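Local coordinates for cell division cycle protein 123 (Schizosaccharomyces pombe, PDB 4ZGP) that acts as an ATP-dependent folding chaperone that binds the gamma subunit of translation initiation factor eIF2 so that it can assemble with the alpha and beta subunits, at residues L62-I67 and L144-D149; D246-I249 and A254-I257; N260-R265 and F271-L276. One frame throughout, in Å; residues are numbered along the deposited sequence. Where two conformers were deposited one is given.

Interaction 1. Residues L62-I67 and L144-D149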
ATOM      1  N   LEU A  62       9.458 -15.918  -7.503  1.00 38.68           N
ATOM      2  CA  LEU A  62       8.932 -15.369  -6.251  1.00 41.56           C
ATOM      3  C   LEU A  62       8.316 -16.414  -5.317  1.00 45.94           C
ATOM      4  O   LEU A  62       8.170 -16.164  -4.121  1.00 44.36           O
ATOM      5  CB  LEU A  62       7.890 -14.289  -6.538  1.00 37.55           C
ATOM      6  CG  LEU A  62       8.424 -12.981  -7.118  1.00 37.84           C
ATOM      7  CD1 LEU A  62       7.273 -12.004  -7.332  1.00 34.06           C
ATOM      8  CD2 LEU A  62       9.494 -12.375  -6.213  1.00 35.65           C
ATOM      9  N   HIS A  63       7.959 -17.575  -5.856  1.00 41.99           N
ATOM     10  CA  HIS A  63       7.382 -18.650  -5.040  1.00 49.24           C
ATOM     11  C   HIS A  63       8.414 -19.539  -4.306  1.00 47.97           C
ATOM     12  O   HIS A  63       8.037 -20.479  -3.614  1.00 54.30           O
ATOM     13  CB  HIS A  63       6.485 -19.537  -5.909  1.00 48.96           C
ATOM     14  CG  HIS A  63       5.105 -18.989  -6.117  1.00 51.40           C
ATOM     15  ND1 HIS A  63       4.703 -18.414  -7.305  1.00 53.41           N
ATOM     16  CD2 HIS A  63       4.033 -18.933  -5.292  1.00 47.17           C
ATOM     17  CE1 HIS A  63       3.443 -18.028  -7.201  1.00 51.99           C
ATOM     18  NE2 HIS A  63       3.013 -18.331  -5.989  1.00 51.45           N
ATOM     19  N   GLU A  64       9.702 -19.243  -4.449  1.00 49.34           N
ATOM     20  CA  GLU A  64      10.751 -20.056  -3.824  1.00 51.82           C
ATOM     21  C   GLU A  64      10.863 -19.833  -2.322  1.00 54.01           C
ATOM     22  O   GLU A  64      11.031 -18.700  -1.877  1.00 49.52           O
ATOM     23  CB  GLU A  64      12.107 -19.756  -4.460  1.00 59.12           C
ATOM     24  CG  GLU A  64      12.216 -20.118  -5.926  1.00 64.26           C
ATOM     25  CD  GLU A  64      13.614 -19.885  -6.459  1.00 69.13           C
ATOM     26  OE1 GLU A  64      13.787 -19.899  -7.697  1.00 67.75           O
ATOM     27  OE2 GLU A  64      14.539 -19.691  -5.637  1.00 75.02           O
ATOM     28  N   ASP A  65      10.821 -20.918  -1.550  1.00 50.96           N
ATOM     29  CA  ASP A  65      10.873 -20.819  -0.091  1.00 44.47           C
ATOM     30  C   ASP A  65      12.250 -21.113   0.506  1.00 50.05           C
ATOM     31  O   ASP A  65      12.342 -21.620   1.622  1.00 48.33           O
ATOM     32  CB  ASP A  65       9.836 -21.756   0.546  1.00 45.89           C
ATOM     33  CG  ASP A  65      10.090 -23.233   0.236  1.00 53.39           C
ATOM     34  OD1 ASP A  65      11.181 -23.578  -0.268  1.00 50.33           O
ATOM     35  OD2 ASP A  65       9.191 -24.062   0.515  1.00 48.07           O
ATOM     36  N   SER A  66      13.315 -20.802  -0.228  1.00 47.55           N
ATOM     37  CA  SER A  66      14.662 -21.045   0.273  1.00 48.59           C
ATOM     38  C   SER A  66      15.062 -20.040   1.351  1.00 46.60           C
ATOM     39  O   SER A  66      14.627 -18.885   1.327  1.00 44.52           O
ATOM     40  CB  SER A  66      15.675 -21.004  -0.870  1.00 51.53           C
ATOM     41  OG  SER A  66      16.978 -21.304  -0.390  1.00 62.88           O
ATOM     42  N   ILE A  67      15.895 -20.476   2.294  1.00 47.19           N
ATOM     43  CA  ILE A  67      16.369 -19.582   3.349  1.00 41.54           C
ATOM     44  C   ILE A  67      17.835 -19.171   3.165  1.00 43.42           C
ATOM     45  O   ILE A  67      18.257 -18.136   3.686  1.00 46.45           O
ATOM     46  CB  ILE A  67      16.202 -20.214   4.765  1.00 43.89           C
ATOM     47  CG1 ILE A  67      16.807 -21.621   4.826  1.00 43.28           C
ATOM     48  CG2 ILE A  67      14.737 -20.239   5.185  1.00 41.53           C
ATOM     49  CD1 ILE A  67      16.806 -22.222   6.241  1.00 42.33           C
ATOM     50  N   LEU A 144      14.075  -8.646  -2.327  1.00 32.48           N
ATOM     51  CA  LEU A 144      13.149  -8.072  -1.357  1.00 30.60           C
ATOM     52  C   LEU A 144      11.741  -8.665  -1.502  1.00 33.84           C
ATOM     53  O   LEU A 144      11.098  -9.025  -0.512  1.00 30.00           O
ATOM     54  CB  LEU A 144      13.118  -6.548  -1.508  1.00 31.61           C
ATOM     55  CG  LEU A 144      12.336  -5.702  -0.503  1.00 36.53           C
ATOM     56  CD1 LEU A 144      12.836  -5.903   0.935  1.00 34.02           C
ATOM     57  CD2 LEU A 144      12.442  -4.236  -0.887  1.00 31.98           C
ATOM     58  N   LEU A 145      11.266  -8.789  -2.735  1.00 34.68           N
ATOM     59  CA  LEU A 145       9.938  -9.357  -2.958  1.00 30.85           C
ATOM     60  C   LEU A 145       9.856 -10.824  -2.564  1.00 34.27           C
ATOM     61  O   LEU A 145       8.841 -11.272  -2.033  1.00 34.60           O
ATOM     62  CB  LEU A 145       9.519  -9.212  -4.424  1.00 32.36           C
ATOM     63  CG  LEU A 145       9.304  -7.782  -4.927  1.00 31.58           C
ATOM     64  CD1 LEU A 145       8.939  -7.814  -6.406  1.00 23.74           C
ATOM     65  CD2 LEU A 145       8.218  -7.084  -4.119  1.00 28.39           C
ATOM     66  N   LYS A 146      10.914 -11.576  -2.855  1.00 30.81           N
ATOM     67  CA  LYS A 146      10.939 -13.003  -2.541  1.00 37.56           C
ATOM     68  C   LYS A 146      10.893 -13.262  -1.029  1.00 42.17           C
ATOM     69  O   LYS A 146      10.399 -14.305  -0.589  1.00 41.92           O
ATOM     70  CB  LYS A 146      12.189 -13.658  -3.149  1.00 40.70           C
ATOM     71  CG  LYS A 146      12.173 -15.179  -3.142  1.00 47.66           C
ATOM     72  CD  LYS A 146      13.497 -15.760  -3.626  1.00 52.53           C
ATOM     73  CE  LYS A 146      14.349 -16.253  -2.459  1.00 60.87           C
ATOM     74  NZ  LYS A 146      15.621 -16.895  -2.903  1.00 65.64           N
ATOM     75  N   SER A 147      11.384 -12.315  -0.234  1.00 36.94           N
ATOM     76  CA  SER A 147      11.544 -12.561   1.205  1.00 39.31           C
ATOM     77  C   SER A 147      10.380 -12.069   2.052  1.00 37.08           C
ATOM     78  O   SER A 147      10.368 -12.256   3.272  1.00 40.15           O
ATOM     79  CB  SER A 147      12.829 -11.914   1.700  1.00 38.00           C
ATOM     80  OG  SER A 147      13.874 -12.214   0.808  1.00 38.36           O
ATOM     81  N   SER A 148       9.405 -11.435   1.414  1.00 32.47           N
ATOM     82  CA  SER A 148       8.282 -10.862   2.142  1.00 30.92           C
ATOM     83  C   SER A 148       7.127 -11.822   2.374  1.00 30.05           C
ATOM     84  O   SER A 148       6.641 -12.452   1.425  1.00 32.41           O
ATOM     85  CB  SER A 148       7.744  -9.639   1.396  1.00 32.28           C
ATOM     86  OG  SER A 148       6.556  -9.177   2.016  1.00 35.38           O
ATOM     87  N   ASP A 149       6.664 -11.890   3.628  1.00 35.42           N
ATOM     88  CA  ASP A 149       5.415 -12.579   3.984  1.00 32.43           C
ATOM     89  C   ASP A 149       4.204 -11.905   3.330  1.00 31.67           C
ATOM     90  O   ASP A 149       3.238 -12.569   2.917  1.00 35.15           O
ATOM     91  CB  ASP A 149       5.190 -12.583   5.507  1.00 36.77           C
ATOM     92  CG  ASP A 149       6.292 -13.307   6.282  1.00 40.16           C
ATOM     93  OD1 ASP A 149       6.713 -14.400   5.858  1.00 37.38           O
ATOM     94  OD2 ASP A 149       6.730 -12.768   7.322  1.00 39.79           O
TER
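Leu-62 meets the last turn of helix 138-146 with one methyl group: its CD2 lies 3.6 Å from CB of Leu-145 and 3.7 Å from the backbone N of Lys-146. This is the tight part of the contact. The leucine CG stands beside its own backbone N, anti to the carbonyl carbon (chi1 -70°), and the extended second torsion leaves CD2 as the branch that reaches the helix. A branched apolar residue suits the place, because Leu-62 and Leu-145 are both buried; Leu-62 also packs on Leu-155 of helix 149-157, and Leu-145 on Val-151 of that helix and on Pro-114 of strand 112-115.

Farther out the contact slackens. The long side chain of Lys-146 runs past the loop backbone, its CG 3.9 Å from the carbonyl O of Glu-64, and then bends at its third torsion (chi3 102°), which brings the amino group toward the carboxylate of Glu-64. There NZ stops 4.1 Å from OE2 of Glu-64, too far for a salt bridge. Both residues are partly exposed, and long polar chains suit such a margin, where solvent can probably reach the charges. Opposite charges at this range probably attract only mildly. No hydrogen bond crosses between 62-67 and 144-149, which implies that this join rests on van der Waals packing, of the leucines and of the aliphatic part of Lys-146, with electrostatics a weak addition.

Interaction 2. Residues D246-I249 and A254-I257. With ADP (adenosine-5'-diphosphate), chain C.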
ATOM      1  N   ASP A 246      -3.585   5.524   2.757  1.00 19.29           N
ATOM      2  CA  ASP A 246      -2.388   5.994   3.453  1.00 20.98           C
ATOM      3  C   ASP A 246      -1.925   7.263   2.772  1.00 22.08           C
ATOM      4  O   ASP A 246      -2.014   7.383   1.550  1.00 19.64           O
ATOM      5  CB  ASP A 246      -1.262   4.946   3.442  1.00 19.92           C
ATOM      6  CG  ASP A 246      -1.599   3.719   4.282  1.00 28.61           C
ATOM      7  OD1 ASP A 246      -2.471   3.816   5.171  1.00 29.41           O
ATOM      8  OD2 ASP A 246      -1.004   2.658   4.049  1.00 32.95           O
ATOM      9  N   VAL A 247      -1.473   8.231   3.561  1.00 22.61           N
ATOM     10  CA  VAL A 247      -1.050   9.511   3.003  0.66 22.26           C
ATOM     11  C   VAL A 247       0.282   9.944   3.576  1.00 24.94           C
ATOM     12  O   VAL A 247       0.586   9.659   4.717  1.00 25.88           O
ATOM     13  CB  VAL A 247      -2.065  10.615   3.277  0.66 25.90           C
ATOM     14  CG1 VAL A 247      -3.294  10.333   2.534  0.66 23.73           C
ATOM     15  CG2 VAL A 247      -2.352  10.730   4.771  0.66 20.75           C
ATOM     16  N   TYR A 248       1.071  10.612   2.743  1.00 21.38           N
ATOM     17  CA  TYR A 248       2.322  11.202   3.178  1.00 22.79           C
ATOM     18  C   TYR A 248       2.178  12.713   3.027  1.00 21.28           C
ATOM     19  O   TYR A 248       1.860  13.209   1.950  1.00 23.10           O
ATOM     20  CB  TYR A 248       3.494  10.683   2.349  1.00 25.08           C
ATOM     21  CG  TYR A 248       4.803  11.350   2.726  1.00 26.53           C
ATOM     22  CD1 TYR A 248       5.264  11.320   4.032  1.00 26.47           C
ATOM     23  CD2 TYR A 248       5.585  11.982   1.762  1.00 27.57           C
ATOM     24  CE1 TYR A 248       6.478  11.935   4.386  1.00 28.50           C
ATOM     25  CE2 TYR A 248       6.810  12.587   2.102  1.00 32.42           C
ATOM     26  CZ  TYR A 248       7.243  12.562   3.414  1.00 29.76           C
ATOM     27  OH  TYR A 248       8.446  13.167   3.760  1.00 26.48           O
ATOM     28  N   ILE A 249       2.382  13.448   4.110  1.00 24.33           N
ATOM     29  CA  ILE A 249       2.175  14.892   4.061  1.00 23.70           C
ATOM     30  C   ILE A 249       3.504  15.567   4.299  1.00 27.83           C
ATOM     31  O   ILE A 249       4.148  15.347   5.307  1.00 26.29           O
ATOM     32  CB  ILE A 249       1.123  15.357   5.084  1.00 25.85           C
ATOM     33  CG1 ILE A 249      -0.219  14.695   4.756  1.00 30.00           C
ATOM     34  CG2 ILE A 249       0.969  16.887   5.037  1.00 27.52           C
ATOM     35  CD1 ILE A 249      -1.365  15.026   5.719  1.00 28.92           C
ATOM     36  N   ALA A 254      -0.177  16.841   0.408  1.00 29.26           N
ATOM     37  CA  ALA A 254      -0.544  15.476   0.743  1.00 27.55           C
ATOM     38  C   ALA A 254      -0.358  14.595  -0.483  1.00 31.91           C
ATOM     39  O   ALA A 254      -0.725  14.976  -1.601  1.00 33.82           O
ATOM     40  CB  ALA A 254      -1.986  15.418   1.254  1.00 27.96           C
ATOM     41  N   TRP A 255       0.273  13.446  -0.279  1.00 22.65           N
ATOM     42  CA  TRP A 255       0.450  12.465  -1.326  1.00 21.60           C
ATOM     43  C   TRP A 255      -0.290  11.201  -0.962  1.00 23.93           C
ATOM     44  O   TRP A 255      -0.083  10.668   0.116  1.00 23.23           O
ATOM     45  CB  TRP A 255       1.925  12.119  -1.505  1.00 23.10           C
ATOM     46  CG  TRP A 255       2.746  13.272  -1.889  1.00 33.09           C
ATOM     47  CD1 TRP A 255       3.271  14.226  -1.059  1.00 33.74           C
ATOM     48  CD2 TRP A 255       3.153  13.614  -3.212  1.00 34.12           C
ATOM     49  NE1 TRP A 255       3.970  15.153  -1.794  1.00 33.47           N
ATOM     50  CE2 TRP A 255       3.928  14.791  -3.118  1.00 39.16           C
ATOM     51  CE3 TRP A 255       2.945  13.032  -4.472  1.00 34.36           C
ATOM     52  CZ2 TRP A 255       4.493  15.405  -4.240  1.00 41.04           C
ATOM     53  CZ3 TRP A 255       3.513  13.641  -5.584  1.00 41.06           C
ATOM     54  CH2 TRP A 255       4.275  14.818  -5.459  1.00 40.16           C
ATOM     55  N   LEU A 256      -1.105  10.693  -1.875  1.00 19.89           N
ATOM     56  CA  LEU A 256      -1.711   9.375  -1.673  1.00 18.53           C
ATOM     57  C   LEU A 256      -0.661   8.278  -1.794  1.00 25.17           C
ATOM     58  O   LEU A 256       0.046   8.214  -2.785  1.00 23.29           O
ATOM     59  CB  LEU A 256      -2.833   9.158  -2.700  1.00 19.58           C
ATOM     60  CG  LEU A 256      -3.507   7.788  -2.675  1.00 19.54           C
ATOM     61  CD1 LEU A 256      -4.354   7.634  -1.398  1.00 17.83           C
ATOM     62  CD2 LEU A 256      -4.398   7.620  -3.909  1.00 18.59           C
ATOM     63  N   ILE A 257      -0.554   7.397  -0.804  1.00 18.54           N
ATOM     64  CA  ILE A 257       0.467   6.351  -0.853  1.00 22.18           C
ATOM     65  C   ILE A 257      -0.124   4.975  -1.146  1.00 26.08           C
ATOM     66  O   ILE A 257       0.454   4.185  -1.889  1.00 20.38           O
ATOM     67  CB  ILE A 257       1.274   6.307   0.473  1.00 21.55           C
ATOM     68  CG1 ILE A 257       1.969   7.654   0.700  1.00 24.88           C
ATOM     69  CG2 ILE A 257       2.275   5.156   0.483  1.00 23.08           C
ATOM     70  CD1 ILE A 257       2.985   8.017  -0.400  1.00 23.69           C
TER
HETATM   71  PB  ADP C 301       1.362  -0.731   2.819  0.69 45.51           P
HETATM   72  O1B ADP C 301       0.103   0.078   2.548  0.69 40.65           O
HETATM   73  O2B ADP C 301       1.284  -2.169   2.340  0.69 37.78           O
HETATM   74  O3B ADP C 301       1.875  -0.485   4.223  0.69 37.41           O
HETATM   75  PA  ADP C 301       2.810   1.378   1.457  0.69 35.58           P
HETATM   76  O1A ADP C 301       1.746   2.233   2.102  0.69 42.32           O
HETATM   77  O2A ADP C 301       3.105   1.425  -0.032  0.69 36.30           O
HETATM   78  O3A ADP C 301       2.519  -0.170   1.823  0.69 44.21           O
HETATM   79  O5' ADP C 301       4.180   1.703   2.227  0.69 44.51           O
HETATM   80  C5' ADP C 301       4.736   0.835   3.215  0.69 38.19           C
HETATM   81  C4' ADP C 301       5.856   1.639   3.852  0.69 41.03           C
HETATM   82  O4' ADP C 301       6.965   1.695   2.953  0.69 37.77           O
HETATM   83  C3' ADP C 301       5.415   3.076   4.082  0.69 38.87           C
HETATM   84  O3' ADP C 301       5.043   3.289   5.448  0.69 41.30           O
HETATM   85  C2' ADP C 301       6.607   3.925   3.694  0.69 41.25           C
HETATM   86  O2' ADP C 301       7.340   4.342   4.849  0.69 45.64           O
HETATM   87  C1' ADP C 301       7.488   3.024   2.852  0.69 36.94           C
HETATM   88  N9  ADP C 301       7.375   3.481   1.444  0.69 36.80           N
HETATM   89  C8  ADP C 301       6.332   3.227   0.624  0.69 36.24           C
HETATM   90  N7  ADP C 301       6.533   3.786  -0.601  0.69 39.00           N
HETATM   91  C5  ADP C 301       7.730   4.415  -0.572  0.69 34.50           C
HETATM   92  C6  ADP C 301       8.545   5.193  -1.534  0.69 34.40           C
HETATM   93  N6  ADP C 301       8.080   5.402  -2.793  0.69 32.35           N
HETATM   94  N1  ADP C 301       9.744   5.677  -1.113  0.69 28.14           N
HETATM   95  C2  ADP C 301      10.184   5.444   0.143  0.69 35.16           C
HETATM   96  N3  ADP C 301       9.497   4.744   1.070  0.69 37.18           N
HETATM   97  C4  ADP C 301       8.282   4.209   0.777  0.69 39.63           C
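Tyr-248 and Trp-255 exchange two backbone hydrogen bonds, Tyr-248 N giving to Trp-255 O at 2.9 Å and Trp-255 N to Tyr-248 O at 2.7 Å. Nearer the nucleotide, Ile-257 N reaches Asp-246 O at 2.8 Å. These three bonds hold 246-249 and 254-257 as antiparallel arms of the hairpin of strands 243-250 and 253-261. The Trp-255 indole also turns its edge to Tyr-248 O.

Apolar contacts lie on both faces. Ile-257 CG1, anti to its carbonyl carbon (chi1 -60°), lies against Tyr-248 CB at 3.8 Å, and Trp-255 CD1 comes within 4.3 Å of Tyr-248 CD2. On the other face the small Ala-254 lets its CB sit 4.0 Å from CG1 of Ile-249, which packs on helix 221-233. Beta-branched Val-247 and Ile-249 suit extended backbone, while the branches of Ile-257 divide between Tyr-248 and the nucleotide.

Polar and ligand contacts gather at one end. Asp-246 OD2 stands 3.2 Å from ADP O1B, and Ile-257 CG2 approaches O1A at 3.4 Å. A carboxylate oxygen beside phosphate oxygens would probably be unfavourable alone; salt bridges from Arg-209 to OD2 and Arg-195 to OD1 are likely to offset that charge, letting an acidic group share the ATP site.

Interaction 3. Residues N260-R265 and F271-L276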
ATOM      1  N   ASN A 260      -6.374   0.534   0.767  1.00 17.98           N
ATOM      2  CA  ASN A 260      -6.577  -0.829   1.228  1.00 18.64           C
ATOM      3  C   ASN A 260      -8.034  -1.079   1.625  1.00 22.29           C
ATOM      4  O   ASN A 260      -8.755  -0.128   1.863  1.00 20.69           O
ATOM      5  CB  ASN A 260      -5.684  -1.107   2.424  1.00 25.14           C
ATOM      6  CG  ASN A 260      -4.239  -1.236   2.032  1.00 29.25           C
ATOM      7  OD1 ASN A 260      -3.872  -2.166   1.329  1.00 29.29           O
ATOM      8  ND2 ASN A 260      -3.415  -0.308   2.482  1.00 30.74           N
ATOM      9  N   PRO A 261      -8.459  -2.354   1.696  1.00 20.50           N
ATOM     10  CA  PRO A 261      -9.874  -2.584   2.059  1.00 23.02           C
ATOM     11  C   PRO A 261     -10.228  -2.179   3.487  1.00 22.70           C
ATOM     12  O   PRO A 261      -9.384  -2.172   4.373  1.00 23.33           O
ATOM     13  CB  PRO A 261     -10.029  -4.101   1.883  1.00 27.31           C
ATOM     14  CG  PRO A 261      -8.985  -4.472   0.877  1.00 26.66           C
ATOM     15  CD  PRO A 261      -7.808  -3.605   1.260  1.00 20.95           C
ATOM     16  N   PHE A 262     -11.491  -1.820   3.697  1.00 24.06           N
ATOM     17  CA  PHE A 262     -12.011  -1.533   5.042  1.00 25.97           C
ATOM     18  C   PHE A 262     -12.341  -2.881   5.666  1.00 31.29           C
ATOM     19  O   PHE A 262     -13.475  -3.350   5.597  1.00 31.67           O
ATOM     20  CB  PHE A 262     -13.242  -0.629   4.959  1.00 26.48           C
ATOM     21  CG  PHE A 262     -13.678  -0.039   6.276  1.00 27.15           C
ATOM     22  CD1 PHE A 262     -13.122   1.147   6.743  1.00 23.45           C
ATOM     23  CD2 PHE A 262     -14.682  -0.648   7.021  1.00 27.92           C
ATOM     24  CE1 PHE A 262     -13.532   1.710   7.943  1.00 31.53           C
ATOM     25  CE2 PHE A 262     -15.106  -0.086   8.226  1.00 26.57           C
ATOM     26  CZ  PHE A 262     -14.526   1.081   8.695  1.00 29.27           C
ATOM     27  N   TYR A 263     -11.324  -3.511   6.234  1.00 25.89           N
ATOM     28  CA  TYR A 263     -11.419  -4.898   6.683  1.00 29.30           C
ATOM     29  C   TYR A 263     -10.231  -5.197   7.591  1.00 31.71           C
ATOM     30  O   TYR A 263      -9.140  -4.674   7.366  1.00 29.51           O
ATOM     31  CB  TYR A 263     -11.453  -5.830   5.475  1.00 29.50           C
ATOM     32  CG  TYR A 263     -11.782  -7.256   5.830  1.00 31.86           C
ATOM     33  CD1 TYR A 263     -13.085  -7.621   6.165  1.00 38.23           C
ATOM     34  CD2 TYR A 263     -10.800  -8.229   5.847  1.00 31.83           C
ATOM     35  CE1 TYR A 263     -13.402  -8.931   6.503  1.00 36.04           C
ATOM     36  CE2 TYR A 263     -11.106  -9.546   6.189  1.00 42.47           C
ATOM     37  CZ  TYR A 263     -12.409  -9.881   6.521  1.00 39.81           C
ATOM     38  OH  TYR A 263     -12.732 -11.177   6.853  1.00 46.81           O
ATOM     39  N   PRO A 264     -10.428  -6.025   8.640  1.00 33.96           N
ATOM     40  CA  PRO A 264      -9.386  -6.167   9.665  1.00 33.10           C
ATOM     41  C   PRO A 264      -8.023  -6.651   9.186  1.00 32.61           C
ATOM     42  O   PRO A 264      -7.076  -6.488   9.944  1.00 33.13           O
ATOM     43  CB  PRO A 264     -10.003  -7.178  10.644  1.00 33.99           C
ATOM     44  CG  PRO A 264     -11.461  -6.889  10.561  1.00 30.54           C
ATOM     45  CD  PRO A 264     -11.700  -6.628   9.083  1.00 33.09           C
ATOM     46  N   ARG A 265      -7.900  -7.206   7.987  1.00 31.54           N
ATOM     47  CA  ARG A 265      -6.568  -7.541   7.489  1.00 31.96           C
ATOM     48  C   ARG A 265      -5.752  -6.277   7.171  1.00 32.13           C
ATOM     49  O   ARG A 265      -4.525  -6.310   7.056  1.00 33.12           O
ATOM     50  CB  ARG A 265      -6.665  -8.435   6.253  1.00 40.90           C
ATOM     51  CG  ARG A 265      -5.373  -9.166   5.949  1.00 42.94           C
ATOM     52  CD  ARG A 265      -5.608 -10.344   5.027  1.00 46.81           C
ATOM     53  NE  ARG A 265      -6.428 -11.383   5.642  1.00 42.99           N
ATOM     54  CZ  ARG A 265      -5.951 -12.380   6.386  1.00 49.13           C
ATOM     55  NH1 ARG A 265      -6.786 -13.275   6.890  1.00 51.29           N
ATOM     56  NH2 ARG A 265      -4.644 -12.484   6.630  1.00 42.02           N
ATOM     57  N   PHE A 271      -6.024   2.311  16.011  1.00 24.94           N
ATOM     58  CA  PHE A 271      -7.443   1.975  16.174  1.00 28.42           C
ATOM     59  C   PHE A 271      -7.662   0.471  16.168  1.00 31.11           C
ATOM     60  O   PHE A 271      -6.963  -0.268  15.479  1.00 29.43           O
ATOM     61  CB  PHE A 271      -8.302   2.599  15.058  1.00 23.64           C
ATOM     62  CG  PHE A 271      -8.308   4.084  15.076  1.00 28.22           C
ATOM     63  CD1 PHE A 271      -9.156   4.779  15.923  1.00 24.22           C
ATOM     64  CD2 PHE A 271      -7.452   4.798  14.263  1.00 23.98           C
ATOM     65  CE1 PHE A 271      -9.153   6.157  15.964  1.00 25.15           C
ATOM     66  CE2 PHE A 271      -7.449   6.184  14.296  1.00 24.78           C
ATOM     67  CZ  PHE A 271      -8.293   6.871  15.157  1.00 29.34           C
ATOM     68  N   SER A 272      -8.647   0.000  16.929  1.00 28.79           N
ATOM     69  CA  SER A 272      -9.072  -1.382  16.770  1.00 26.29           C
ATOM     70  C   SER A 272     -10.224  -1.446  15.777  1.00 26.84           C
ATOM     71  O   SER A 272     -10.968  -0.482  15.609  1.00 27.78           O
ATOM     72  CB  SER A 272      -9.530  -1.977  18.102  1.00 36.22           C
ATOM     73  OG  SER A 272     -10.753  -1.376  18.474  1.00 32.88           O
ATOM     74  N   TRP A 273     -10.385  -2.596  15.146  1.00 28.25           N
ATOM     75  CA  TRP A 273     -11.451  -2.757  14.176  1.00 29.42           C
ATOM     76  C   TRP A 273     -12.810  -2.852  14.864  1.00 32.38           C
ATOM     77  O   TRP A 273     -13.830  -2.574  14.245  1.00 29.30           O
ATOM     78  CB  TRP A 273     -11.171  -3.972  13.285  1.00 32.90           C
ATOM     79  CG  TRP A 273     -10.258  -3.552  12.191  1.00 29.98           C
ATOM     80  CD1 TRP A 273      -8.912  -3.757  12.121  1.00 28.79           C
ATOM     81  CD2 TRP A 273     -10.603  -2.741  11.054  1.00 27.47           C
ATOM     82  NE1 TRP A 273      -8.401  -3.152  10.987  1.00 28.54           N
ATOM     83  CE2 TRP A 273      -9.421  -2.524  10.317  1.00 27.56           C
ATOM     84  CE3 TRP A 273     -11.793  -2.197  10.582  1.00 23.99           C
ATOM     85  CZ2 TRP A 273      -9.403  -1.784   9.133  1.00 25.24           C
ATOM     86  CZ3 TRP A 273     -11.775  -1.474   9.402  1.00 30.41           C
ATOM     87  CH2 TRP A 273     -10.584  -1.275   8.692  1.00 25.71           C
ATOM     88  N   SER A 274     -12.816  -3.214  16.144  1.00 33.16           N
ATOM     89  CA  SER A 274     -14.060  -3.166  16.897  1.00 38.31           C
ATOM     90  C   SER A 274     -14.565  -1.743  16.923  1.00 31.07           C
ATOM     91  O   SER A 274     -15.727  -1.488  16.628  1.00 35.53           O
ATOM     92  CB  SER A 274     -13.878  -3.692  18.331  1.00 37.16           C
ATOM     93  OG  SER A 274     -13.310  -4.985  18.319  1.00 48.86           O
ATOM     94  N   GLU A 275     -13.705  -0.786  17.255  1.00 29.78           N
ATOM     95  CA  GLU A 275     -14.213   0.580  17.292  1.00 32.23           C
ATOM     96  C   GLU A 275     -14.441   1.139  15.881  1.00 27.21           C
ATOM     97  O   GLU A 275     -15.363   1.911  15.673  1.00 29.62           O
ATOM     98  CB  GLU A 275     -13.290   1.495  18.105  1.00 38.55           C
ATOM     99  CG  GLU A 275     -11.907   1.684  17.562  1.00 35.07           C
ATOM    100  CD  GLU A 275     -10.949   2.259  18.602  1.00 40.47           C
ATOM    101  OE1 GLU A 275     -11.382   3.101  19.424  1.00 44.60           O
ATOM    102  OE2 GLU A 275      -9.762   1.861  18.585  1.00 37.35           O
ATOM    103  N   LEU A 276     -13.628   0.736  14.907  1.00 29.67           N
ATOM    104  CA  LEU A 276     -13.825   1.249  13.539  1.00 25.09           C
ATOM    105  C   LEU A 276     -15.152   0.791  12.951  1.00 25.02           C
ATOM    106  O   LEU A 276     -15.850   1.549  12.278  1.00 27.19           O
ATOM    107  CB  LEU A 276     -12.679   0.805  12.633  1.00 26.12           C
ATOM    108  CG  LEU A 276     -11.349   1.512  12.881  1.00 22.77           C
ATOM    109  CD1 LEU A 276     -10.250   0.758  12.112  1.00 26.92           C
ATOM    110  CD2 LEU A 276     -11.395   2.997  12.509  1.00 21.97           C
TER
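Trp-273, in the first turn of helix 273-278, projects its indole toward Phe-262, Tyr-263 and Pro-264, the loop that leaves strand 253-261. With CG anti to the carbonyl carbon (chi1 -84°), the side chain swings off the helix and across the loop. Its CB starts the contact 4.0 Å from Pro-264 CG. CG and CD1 then lie under Pro-264, whose CA sits over the five-membered ring, 3.5 Å from its centroid and 12° off the normal, a CH-pi contact. Proline suits this place because so compact and rigid a residue lets its CA-H sit over the indole, with CB and CG alongside. NE1 donates beyond the two segments, to the carbonyl O of Thr-266, which, with the packing on both faces, restrains the rotation of the ring.

Along the six-membered ring the backbone takes over: CZ2 lies 3.4 Å from Tyr-263 O, and CH2 lies 3.4 Å from Tyr-263 N. At the far corner CZ3 stands over the centre of the Phe-262 ring, 3.6 Å above its plane. The edge of the indole thus points at the face of Phe-262, with planes at 86° and centroids 4.9 Å apart. Leu-276 CD1 covers the other face of the indole, one helical turn on from Trp-273. Replacing Trp-273 by alanine would remove the indole and is likely to leave the Phe-262 face, Pro-264 and Leu-276 CD1 without their partner and the Thr-266 carbonyl without its donor.

Ser-272 and Glu-275 form a capping box at the start of the helix: Glu-275 N gives to Ser-272 OG, and Ser-272 N to Glu-275 OE2. Phe-262 centres an inverse gamma turn and rests on Lys-199 of strand 193-199. Leu-276 packs on Phe-197 of that same strand, so helix 273-278 and the loop both lie against the sheet.

How the interactions relate
Along the chain the three contacts follow in series. Interaction 1 stands apart, its centre about 28 Å from that of interaction 2 and about 27 Å from that of interaction 3, and touches neither; it joins the loop after helix 56-62 to helix 138-146. Interactions 2 and 3 have centres about 19 Å apart and share strand 253-261, the edge strand of the mixed five-stranded sheet within this chain. They meet by packing where Asp-246 OD2 lies 4.1 Å from Asn-260 ND2, both residues ATP-binding. As in ATP-grasp folds generally, the nucleotide sits between the part of the fold holding interaction 1 and the sheet holding interactions 2 and 3.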